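Long-range contacts in putative ABC transporter, periplasmic binding protein, amino acid (Neisseria gonorrhoeae, PDB 2YLN), which probably binds L-cystine in the periplasm as the solute receptor of an ABC transporter and hands it on for uptake: residues A[49-54]-A[250-255]; A[68-72]-A[81-85]. The protein carries 1 engineered substitution. One frame throughout, in Å; residues are numbered along the deposited sequence.

How the contacts relate
The centre of contact 1 lies about 22 Å from the centre of the chain, in the outer part of the molecule. Contact 2 is buried, and its centre lies about 9 Å from the centre of the chain. Their centres are 23 Å apart and they do not touch, but helix 82-94 links them: it begins in contact 2, and its Val90 and Leu94 reach Phe255 of contact 1. The chemistry follows the place. In contact 1 two helices meet through aliphatic side chains, and polar groups at the exposed side are joined by water. In contact 2 backbone N-H groups of a helix start are bonded directly to backbone carbonyls, near the ligand pocket.

Contact 1: A[49-54]-A[250-255]; sequences LIERIN and EAVAKF
The ring of Phe255 is met obliquely by two methyl groups of helix 49-55. Ile53 CD1 lies 4.0 Å from Phe255 CZ, and Leu49 CD2 is 4.2 Å from Phe255 CE2. The ring also touches Leu242 and Val244 of strand 238-245 and Val90 and Leu94 of helix 82-94. The other flat group that faces the partner helix is the amide of Asn54. Its OD1 lies 3.5 Å from Lys254 CE, and the two side chains cross at about a right angle. Amide and ammonium are joined through water 1, which donates to Asn54 OD1 and accepts from Lys254 NZ. On the other arm of the amide, water 2 accepts from Asn54 ND2 and donates to Glu250 OE1. No direct hydrogen bond joins the segments.

The arrangement is a helix-helix packing between the first helix of the chain and the last but one. Helix 49-55 precedes the first strand of the main sheet, and helix 249-264 follows strand 238-245. The segment axes approach to 9.2 Å at 42°. The small side chain of Ala251 probably helps: Ile50 CA and Ala251 CA are 4.9 Å apart. Ala251 CB meets Ile53 CD1 at 3.7 Å and Leu49 CD2 at 3.8 Å.

Ile50 carries its CG1 branch anti to the backbone N (chi1 -172°). This turns CG1 toward Glu250, and CD1 beyond it meets Glu250 CB and Ala251 N. Ile53 uses both branches. CD1 goes to Ala251 and Phe255, while CG2 lies 3.9 Å from Lys254 CG. The lysine bends at chi2 (-73°), and beyond the bend its chain rises toward Asn54 and water 1.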
loop_
_atom_site.group_PDB
_atom_site.type_symbol
_atom_site.label_atom_id
_atom_site.label_comp_id
_atom_site.label_asym_id
_atom_site.label_seq_id
_atom_site.Cartn_x
_atom_site.Cartn_y
_atom_site.Cartn_z
ATOM N N LEU A 49 20.432 0.397 -10.352
ATOM C CA LEU A 49 19.589 1.451 -9.859
ATOM C C LEU A 49 20.416 2.613 -9.338
ATOM O O LEU A 49 20.085 3.735 -9.616
ATOM C CB LEU A 49 18.697 0.817 -8.782
ATOM C CG LEU A 49 17.710 1.758 -8.138
ATOM C CD1 LEU A 49 16.801 2.472 -9.124
ATOM C CD2 LEU A 49 16.865 0.946 -7.151
ATOM N N ILE A 50 21.481 2.339 -8.596
ATOM C CA ILE A 50 22.295 3.464 -8.089
ATOM C C ILE A 50 22.955 4.177 -9.223
ATOM O O ILE A 50 23.090 5.371 -9.173
ATOM C CB ILE A 50 23.269 3.016 -6.996
ATOM C CG1 ILE A 50 23.974 4.196 -6.339
ATOM C CG2 ILE A 50 24.358 2.042 -7.543
ATOM C CD1 ILE A 50 23.071 5.186 -5.661
ATOM N N GLU A 51 23.435 3.466 -10.266
ATOM C CA GLU A 51 23.995 4.156 -11.408
ATOM C C GLU A 51 22.982 5.151 -11.952
ATOM O O GLU A 51 23.306 6.265 -12.337
ATOM C CB GLU A 51 24.425 3.157 -12.498
ATOM C CG GLU A 51 25.028 3.787 -13.757
ATOM C CD GLU A 51 25.301 2.843 -14.883
ATOM O OE1 GLU A 51 25.282 1.620 -14.704
ATOM O OE2 GLU A 51 25.549 3.353 -16.029
ATOM N N ARG A 52 21.731 4.693 -12.141
ATOM C CA ARG A 52 20.707 5.594 -12.701
ATOM C C ARG A 52 20.313 6.704 -11.763
ATOM O O ARG A 52 19.968 7.822 -12.233
ATOM C CB ARG A 52 19.474 4.781 -13.157
ATOM C CG ARG A 52 19.835 4.004 -14.455
ATOM C CD ARG A 52 18.725 3.099 -14.942
ATOM N NE ARG A 52 18.688 1.844 -14.132
ATOM C CZ ARG A 52 17.679 1.412 -13.371
ATOM N NH1 ARG A 52 16.627 2.158 -13.232
ATOM N NH2 ARG A 52 17.727 0.236 -12.777
ATOM N N ILE A 53 20.354 6.478 -10.469
ATOM C CA ILE A 53 20.107 7.573 -9.560
ATOM C C ILE A 53 21.270 8.577 -9.667
ATOM O O ILE A 53 21.044 9.743 -9.749
ATOM C CB ILE A 53 19.845 7.087 -8.092
ATOM C CG1 ILE A 53 18.532 6.267 -8.056
ATOM C CG2 ILE A 53 19.925 8.246 -7.069
ATOM C CD1 ILE A 53 18.338 5.448 -6.748
ATOM N N ASN A 54 22.476 8.112 -9.497
ATOM C CA ASN A 54 23.643 9.052 -9.428
ATOM C C ASN A 54 23.844 9.749 -10.768
ATOM O O ASN A 54 24.213 10.910 -10.771
ATOM C CB ASN A 54 24.868 8.333 -8.986
ATOM C CG ASN A 54 24.857 8.043 -7.484
ATOM O OD1 ASN A 54 24.101 8.661 -6.764
ATOM N ND2 ASN A 54 25.709 7.165 -7.098
ATOM N N GLU A 250 22.993 1.442 -1.614
ATOM C CA GLU A 250 23.214 2.830 -1.872
ATOM C C GLU A 250 21.947 3.550 -2.398
ATOM O O GLU A 250 21.674 4.687 -2.018
ATOM C CB GLU A 250 24.377 3.066 -2.861
ATOM C CG GLU A 250 25.762 2.521 -2.371
ATOM C CD GLU A 250 26.725 2.564 -3.504
ATOM O OE1 GLU A 250 26.852 3.656 -4.098
ATOM O OE2 GLU A 250 27.336 1.533 -3.785
ATOM N N ALA A 251 21.202 2.871 -3.256
ATOM C CA ALA A 251 19.967 3.402 -3.769
ATOM C C ALA A 251 18.978 3.579 -2.633
ATOM O O ALA A 251 18.318 4.622 -2.566
ATOM C CB ALA A 251 19.374 2.472 -4.808
ATOM N N VAL A 252 18.872 2.646 -1.703
ATOM C CA VAL A 252 17.990 2.804 -0.545
ATOM C C VAL A 252 18.361 4.060 0.231
ATOM O O VAL A 252 17.483 4.803 0.668
ATOM C CB VAL A 252 18.029 1.548 0.334
ATOM C CG1 VAL A 252 17.234 1.775 1.614
ATOM C CG2 VAL A 252 17.436 0.330 -0.433
ATOM N N ALA A 253 19.664 4.246 0.469
ATOM C CA ALA A 253 20.103 5.441 1.215
ATOM C C ALA A 253 19.676 6.701 0.503
ATOM O O ALA A 253 19.264 7.660 1.166
ATOM C CB ALA A 253 21.636 5.410 1.403
ATOM N N LYS A 254 19.748 6.752 -0.830
ATOM C CA LYS A 254 19.293 7.932 -1.579
ATOM C C LYS A 254 17.791 8.145 -1.397
ATOM O O LYS A 254 17.317 9.267 -1.146
ATOM C CB LYS A 254 19.644 7.784 -3.069
ATOM C CG LYS A 254 21.123 7.795 -3.347
ATOM C CD LYS A 254 21.701 9.146 -3.193
ATOM C CE LYS A 254 23.209 9.206 -3.390
ATOM N NZ LYS A 254 23.593 10.607 -3.653
ATOM N N PHE A 255 16.982 7.075 -1.487
ATOM C CA PHE A 255 15.568 7.184 -1.267
ATOM C C PHE A 255 15.270 7.676 0.139
ATOM O O PHE A 255 14.416 8.574 0.287
ATOM C CB PHE A 255 14.876 5.846 -1.515
ATOM C CG PHE A 255 14.828 5.393 -2.975
ATOM C CD1 PHE A 255 14.645 6.213 -4.036
ATOM C CD2 PHE A 255 14.926 4.066 -3.246
ATOM C CE1 PHE A 255 14.584 5.701 -5.299
ATOM C CE2 PHE A 255 14.852 3.587 -4.512
ATOM C CZ PHE A 255 14.696 4.433 -5.546
HETATM O O HOH W 1 23.076 11.069 -6.438
HETATM O O HOH W 2 25.855 6.584 -3.994
#

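Contact 2: A[68-72]-A[81-85]; sequences APFTY and GYDVE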
loop_
_atom_site.group_PDB
_atom_site.type_symbol
_atom_site.label_atom_id
_atom_site.label_comp_id
_atom_site.label_asym_id
_atom_site.label_seq_id
_atom_site.Cartn_x
_atom_site.Cartn_y
_atom_site.Cartn_z
ATOM N N ALA A 68 -7.534 3.927 -3.971
ATOM C CA ALA A 68 -7.674 5.246 -3.371
ATOM C C ALA A 68 -7.576 5.097 -1.856
ATOM O O ALA A 68 -8.079 4.139 -1.287
ATOM C CB ALA A 68 -8.934 5.912 -3.779
ATOM N N PRO A 69 -6.979 6.070 -1.135
ATOM C CA PRO A 69 -6.419 7.347 -1.613
ATOM C C PRO A 69 -4.896 7.281 -1.829
ATOM O O PRO A 69 -4.231 8.306 -1.879
ATOM C CB PRO A 69 -6.773 8.310 -0.482
ATOM C CG PRO A 69 -6.569 7.453 0.712
ATOM C CD PRO A 69 -7.092 6.094 0.319
ATOM N N PHE A 70 -4.357 6.071 -1.966
ATOM C CA PHE A 70 -2.914 5.838 -2.038
ATOM C C PHE A 70 -2.374 5.896 -3.466
ATOM O O PHE A 70 -1.232 6.364 -3.669
ATOM C CB PHE A 70 -2.576 4.484 -1.391
ATOM C CG PHE A 70 -2.909 4.435 0.054
ATOM C CD1 PHE A 70 -2.260 5.213 1.015
ATOM C CD2 PHE A 70 -3.883 3.582 0.596
ATOM C CE1 PHE A 70 -2.518 5.124 2.343
ATOM C CE2 PHE A 70 -4.129 3.478 1.958
ATOM C CZ PHE A 70 -3.420 4.237 2.851
ATOM N N THR A 71 -3.085 5.305 -4.432
ATOM C CA THR A 71 -2.563 5.153 -5.783
ATOM C C THR A 71 -3.801 4.899 -6.650
ATOM O O THR A 71 -4.384 3.804 -6.601
ATOM C CB THR A 71 -1.538 4.028 -5.847
ATOM O OG1 THR A 71 -1.266 3.775 -7.242
ATOM C CG2 THR A 71 -1.904 2.759 -5.187
ATOM N N TYR A 72 -4.236 5.948 -7.358
ATOM C CA TYR A 72 -5.524 5.872 -8.064
ATOM C C TYR A 72 -5.571 6.899 -9.152
ATOM O O TYR A 72 -4.723 7.762 -9.217
ATOM C CB TYR A 72 -6.703 6.082 -7.033
ATOM C CG TYR A 72 -6.843 7.469 -6.471
ATOM C CD1 TYR A 72 -6.054 7.869 -5.425
ATOM C CD2 TYR A 72 -7.706 8.353 -7.022
ATOM C CE1 TYR A 72 -6.186 9.146 -4.906
ATOM C CE2 TYR A 72 -7.807 9.654 -6.548
ATOM C CZ TYR A 72 -7.009 10.062 -5.505
ATOM O OH TYR A 72 -7.115 11.344 -4.953
ATOM N N GLY A 81 -2.643 10.018 -5.833
ATOM C CA GLY A 81 -2.666 9.310 -4.577
ATOM C C GLY A 81 -1.391 9.577 -3.787
ATOM O O GLY A 81 -0.362 9.910 -4.342
ATOM N N TYR A 82 -1.486 9.353 -2.477
ATOM C CA TYR A 82 -0.356 9.695 -1.600
ATOM C C TYR A 82 0.927 9.036 -2.031
ATOM O O TYR A 82 1.960 9.707 -2.136
ATOM C CB TYR A 82 -0.729 9.292 -0.163
ATOM C CG TYR A 82 0.372 9.636 0.832
ATOM C CD1 TYR A 82 0.438 10.923 1.320
ATOM C CD2 TYR A 82 1.261 8.713 1.309
ATOM C CE1 TYR A 82 1.393 11.243 2.272
ATOM C CE2 TYR A 82 2.204 9.022 2.241
ATOM C CZ TYR A 82 2.265 10.301 2.748
ATOM O OH TYR A 82 3.166 10.686 3.719
ATOM N N ASP A 83 0.925 7.734 -2.268
ATOM C CA ASP A 83 2.169 7.045 -2.575
ATOM C C ASP A 83 2.798 7.531 -3.893
ATOM O O ASP A 83 4.007 7.647 -4.038
ATOM C CB ASP A 83 2.009 5.529 -2.662
ATOM C CG ASP A 83 1.666 4.880 -1.354
ATOM O OD1 ASP A 83 0.724 5.311 -0.648
ATOM O OD2 ASP A 83 2.384 3.909 -0.954
ATOM N N VAL A 84 1.913 7.768 -4.867
ATOM C CA VAL A 84 2.350 8.258 -6.161
ATOM C C VAL A 84 2.985 9.656 -6.009
ATOM O O VAL A 84 4.039 9.930 -6.600
ATOM C CB VAL A 84 1.168 8.269 -7.153
ATOM C CG1 VAL A 84 1.515 8.988 -8.443
ATOM C CG2 VAL A 84 0.741 6.836 -7.431
ATOM N N GLU A 85 2.302 10.555 -5.315
ATOM C CA GLU A 85 2.791 11.914 -5.163
ATOM C C GLU A 85 4.080 11.954 -4.337
ATOM O O GLU A 85 4.978 12.724 -4.636
ATOM C CB GLU A 85 1.709 12.842 -4.625
ATOM C CG GLU A 85 0.484 12.943 -5.498
ATOM C CD GLU A 85 0.660 13.418 -6.927
ATOM O OE1 GLU A 85 1.760 13.880 -7.307
ATOM O OE2 GLU A 85 -0.307 13.341 -7.683
#
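Two backbone bonds join the loop before strand 71-73 to the start of helix 82-94. Tyr82 N donates to Pro69 O at 3.0 Å, nearly straight at 162°. Asp83 N donates to Phe70 O at 2.9 Å, more bent at 135°. Both donors lie in the carbonyl plane, on a lone pair. Gly81 is the N-cap residue, and its CA makes a CH...O contact with Phe70 O.

Phe70 holds CG anti to its carbonyl carbon (chi1 -63°), which brings the ring to Asp83. Asp83 OD1 sits 3.4 Å from Phe70 CD1, with ring and carboxylate planes almost perpendicular. OD2 of Asp83 is held by Tyr141 OH and Gln123 N. Phe70 also meets the rings of Tyr67 and Phe276.

Gly81 has no side chain, and its CA packs directly against the Phe70-Thr71 backbone. Tyr72 CE1 reaches this CA at 3.5 Å. Farther along, Val84 CG2 lies 3.7 Å from Thr71 OG1, which bonds to Thr63 and Gly65. Phe70 and Thr71 form a classic beta bulge opposite Tyr67, a ligand-pocket residue.

The first-turn N-H groups of a helix lack partners within the helix. Here two carbonyls supply them, so the helix start is fixed to the Pro69-Phe70 backbone, close to Tyr67.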